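PDB 6CL6: tail fiber protein from Pseudomonas aeruginosa, which forms the receptor-binding fiber of the R2 pyocin, a contractile injection system, and probably recognises the surface of target bacteria. Local coordinates for residues S178-Q183 with F195-N201. Residues are numbered along the deposited sequence; the frame is centred on the assembly and turned at random.
Sequences SNFIYQ and FRCRHSN. With EDO (1,2-ethanediol), chain T.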
loop_
_atom_site.group_PDB
_atom_site.type_symbol
_atom_site.label_atom_id
_atom_site.label_comp_id
_atom_site.label_asym_id
_atom_site.label_seq_id
_atom_site.Cartn_x
_atom_site.Cartn_y
_atom_site.Cartn_z
ATOM N N SER A 178 32.381 -8.436 -30.485
ATOM C CA SER A 178 31.379 -8.143 -31.495
ATOM C C SER A 178 30.006 -8.679 -31.101
ATOM O O SER A 178 28.981 -8.079 -31.433
ATOM C CB SER A 178 31.849 -8.739 -32.837
ATOM O OG SER A 178 32.128 -10.127 -32.679
ATOM N N ASN A 179 29.946 -9.805 -30.400
ATOM C CA ASN A 179 28.655 -10.367 -30.026
ATOM C C ASN A 179 28.193 -9.976 -28.642
ATOM O O ASN A 179 27.183 -10.505 -28.190
ATOM C CB ASN A 179 28.690 -11.893 -30.136
ATOM C CG ASN A 179 28.568 -12.358 -31.578
ATOM O OD1 ASN A 179 28.177 -11.573 -32.458
ATOM N ND2 ASN A 179 28.891 -13.600 -31.822
ATOM N N PHE A 180 28.910 -9.087 -27.955
ATOM C CA PHE A 180 28.518 -8.600 -26.625
ATOM C C PHE A 180 29.013 -7.150 -26.487
ATOM O O PHE A 180 30.161 -6.904 -26.100
ATOM C CB PHE A 180 29.078 -9.476 -25.518
ATOM C CG PHE A 180 28.563 -10.877 -25.506
ATOM C CD1 PHE A 180 29.210 -11.873 -26.251
ATOM C CD2 PHE A 180 27.466 -11.224 -24.732
ATOM C CE1 PHE A 180 28.741 -13.177 -26.238
ATOM C CE2 PHE A 180 27.008 -12.508 -24.694
ATOM C CZ PHE A 180 27.650 -13.495 -25.464
ATOM N N ILE A 181 28.149 -6.206 -26.857
ATOM C CA ILE A 181 28.404 -4.784 -26.738
ATOM C C ILE A 181 27.521 -4.278 -25.611
ATOM O O ILE A 181 26.298 -4.276 -25.745
ATOM C CB ILE A 181 28.098 -4.000 -28.013
ATOM C CG1 ILE A 181 28.810 -4.552 -29.243
ATOM C CG2 ILE A 181 28.437 -2.497 -27.796
ATOM C CD1 ILE A 181 30.294 -4.433 -29.218
ATOM N N TYR A 182 28.116 -3.878 -24.498
ATOM C CA TYR A 182 27.347 -3.393 -23.337
ATOM C C TYR A 182 27.314 -1.862 -23.353
ATOM O O TYR A 182 28.313 -1.218 -23.718
ATOM C CB TYR A 182 27.988 -3.900 -22.047
ATOM C CG TYR A 182 27.909 -5.394 -21.869
ATOM C CD1 TYR A 182 28.847 -6.253 -22.432
ATOM C CD2 TYR A 182 26.884 -5.961 -21.118
ATOM C CE1 TYR A 182 28.763 -7.609 -22.278
ATOM C CE2 TYR A 182 26.810 -7.328 -20.936
ATOM C CZ TYR A 182 27.724 -8.143 -21.525
ATOM O OH TYR A 182 27.652 -9.509 -21.358
ATOM N N GLN A 183 26.186 -1.294 -22.949
ATOM C CA GLN A 183 26.033 0.140 -22.755
ATOM C C GLN A 183 25.358 0.422 -21.411
ATOM O O GLN A 183 24.503 -0.336 -20.955
ATOM C CB GLN A 183 25.195 0.791 -23.882
ATOM C CG GLN A 183 25.750 0.584 -25.279
ATOM C CD GLN A 183 24.929 1.256 -26.337
ATOM O OE1 GLN A 183 23.693 1.334 -26.218
ATOM N NE2 GLN A 183 25.597 1.767 -27.389
ATOM N N PHE A 195 20.736 0.233 -18.498
ATOM C CA PHE A 195 21.751 -0.610 -19.108
ATOM C C PHE A 195 21.143 -1.550 -20.158
ATOM O O PHE A 195 19.973 -1.932 -20.090
ATOM C CB PHE A 195 22.549 -1.375 -18.033
ATOM C CG PHE A 195 21.725 -2.201 -17.147
ATOM C CD1 PHE A 195 21.124 -1.658 -16.019
ATOM C CD2 PHE A 195 21.532 -3.554 -17.422
ATOM C CE1 PHE A 195 20.313 -2.463 -15.188
ATOM C CE2 PHE A 195 20.751 -4.359 -16.601
ATOM C CZ PHE A 195 20.131 -3.812 -15.482
ATOM N N ARG A 196 21.955 -1.914 -21.147
ATOM C CA ARG A 196 21.538 -2.873 -22.154
ATOM C C ARG A 196 22.783 -3.472 -22.804
ATOM O O ARG A 196 23.922 -3.041 -22.562
ATOM C CB ARG A 196 20.614 -2.253 -23.212
ATOM C CG ARG A 196 21.331 -1.367 -24.233
ATOM C CD ARG A 196 20.417 -0.827 -25.332
ATOM N NE ARG A 196 21.174 0.031 -26.258
ATOM C CZ ARG A 196 20.817 0.312 -27.502
ATOM N NH1 ARG A 196 19.689 -0.180 -28.016
ATOM N NH2 ARG A 196 21.595 1.085 -28.263
ATOM N N CYS A 197 22.548 -4.475 -23.649
ATOM C CA CYS A 197 23.600 -5.191 -24.361
ATOM C C CYS A 197 23.149 -5.575 -25.761
ATOM O O CYS A 197 22.033 -6.104 -25.937
ATOM C CB CYS A 197 23.982 -6.480 -23.612
ATOM S SG CYS A 197 25.314 -7.471 -24.347
ATOM N N ARG A 198 24.043 -5.374 -26.741
ATOM C CA ARG A 198 23.849 -5.935 -28.080
ATOM C C ARG A 198 24.409 -7.339 -28.098
ATOM O O ARG A 198 25.637 -7.535 -28.007
ATOM C CB ARG A 198 24.488 -5.084 -29.158
ATOM C CG ARG A 198 24.000 -5.511 -30.559
ATOM C CD ARG A 198 24.763 -4.810 -31.641
ATOM N NE ARG A 198 26.072 -5.419 -31.824
ATOM C CZ ARG A 198 26.980 -4.974 -32.688
ATOM N NH1 ARG A 198 26.726 -3.921 -33.431
ATOM N NH2 ARG A 198 28.147 -5.581 -32.770
ATOM N N HIS A 199 23.530 -8.322 -28.236
ATOM C CA HIS A 199 23.935 -9.730 -28.186
ATOM C C HIS A 199 23.759 -10.315 -29.583
ATOM O O HIS A 199 22.652 -10.303 -30.123
ATOM C CB HIS A 199 23.113 -10.518 -27.176
ATOM C CG HIS A 199 23.414 -11.981 -27.204
ATOM N ND1 HIS A 199 22.445 -12.942 -27.370
ATOM C CD2 HIS A 199 24.590 -12.642 -27.146
ATOM C CE1 HIS A 199 23.010 -14.134 -27.376
ATOM N NE2 HIS A 199 24.311 -13.979 -27.237
ATOM N N SER A 200 24.851 -10.801 -30.166
ATOM C CA SER A 200 24.860 -11.324 -31.544
ATOM C C SER A 200 24.081 -10.412 -32.469
ATOM O O SER A 200 23.200 -10.838 -33.227
ATOM C CB SER A 200 24.336 -12.752 -31.584
ATOM O OG SER A 200 25.303 -13.635 -31.038
ATOM N N ASN A 201 24.394 -9.129 -32.367
ATOM C CA ASN A 201 23.929 -8.065 -33.249
ATOM C C ASN A 201 22.474 -7.671 -33.043
ATOM O O ASN A 201 21.956 -6.873 -33.820
ATOM C CB ASN A 201 24.167 -8.442 -34.725
ATOM C CG ASN A 201 25.663 -8.673 -35.039
ATOM O OD1 ASN A 201 26.458 -7.746 -34.995
ATOM N ND2 ASN A 201 26.026 -9.925 -35.353
HETATM C C1 EDO T . 25.252 -15.952 -24.456
HETATM O O1 EDO T . 24.818 -16.350 -25.756
HETATM C C2 EDO T . 24.628 -16.893 -23.427
HETATM O O2 EDO T . 25.424 -18.081 -23.358
HETATM O O HOH W 1 26.409 -7.888 -30.629
HETATM O O HOH W 2 28.990 -11.042 -34.836
#
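Gln183 OE1 accepts two hydrogen bonds from one guanidinium group, from Arg196 NE at 2.8 Å and from Arg196 NH2 at 2.9 Å. The oxygen sits almost within the guanidinium plane, beside the edge that carries NE and NH2, and both donors reach it from the same face of the amide, whose plane is turned 36° from the guanidinium. Arg196 NH2 also forms a salt bridge with Asp141, while Gln183 NE2 donates to the backbone carbonyls of Leu140 and Met143, so both ends of the amide are held. Residues 180-183 and 195-199 lie on the two antiparallel strands of a beta hairpin, 180-187 and 193-199, within a mixed sheet. Backbone N-H...O bonds join Gln183 with Arg196 and Ile181 with Arg198, the shortest being Arg198 N to Ile181 O at 2.7 Å. On the same face as the Gln183–Arg196 pair, Arg198 bends at chi3 (78°), laying its guanidinium against Ile181 CG1 and sending NH2 to a lone pair of Ser178 O at 3.0 Å. A water links Arg198 NE, Ser178 O and Asn201 N. On the opposite face of the sheet, Cys197 SG, anti to its own backbone N (chi1 -178°), sits over the centre of the Tyr182 ring, 3.7 Å from the centroid. His199 CD2 meets Phe180 CE2 at 3.4 Å, the rings inclined obliquely; the imidazole also packs edge-to-face with Tyr188 of the second subunit.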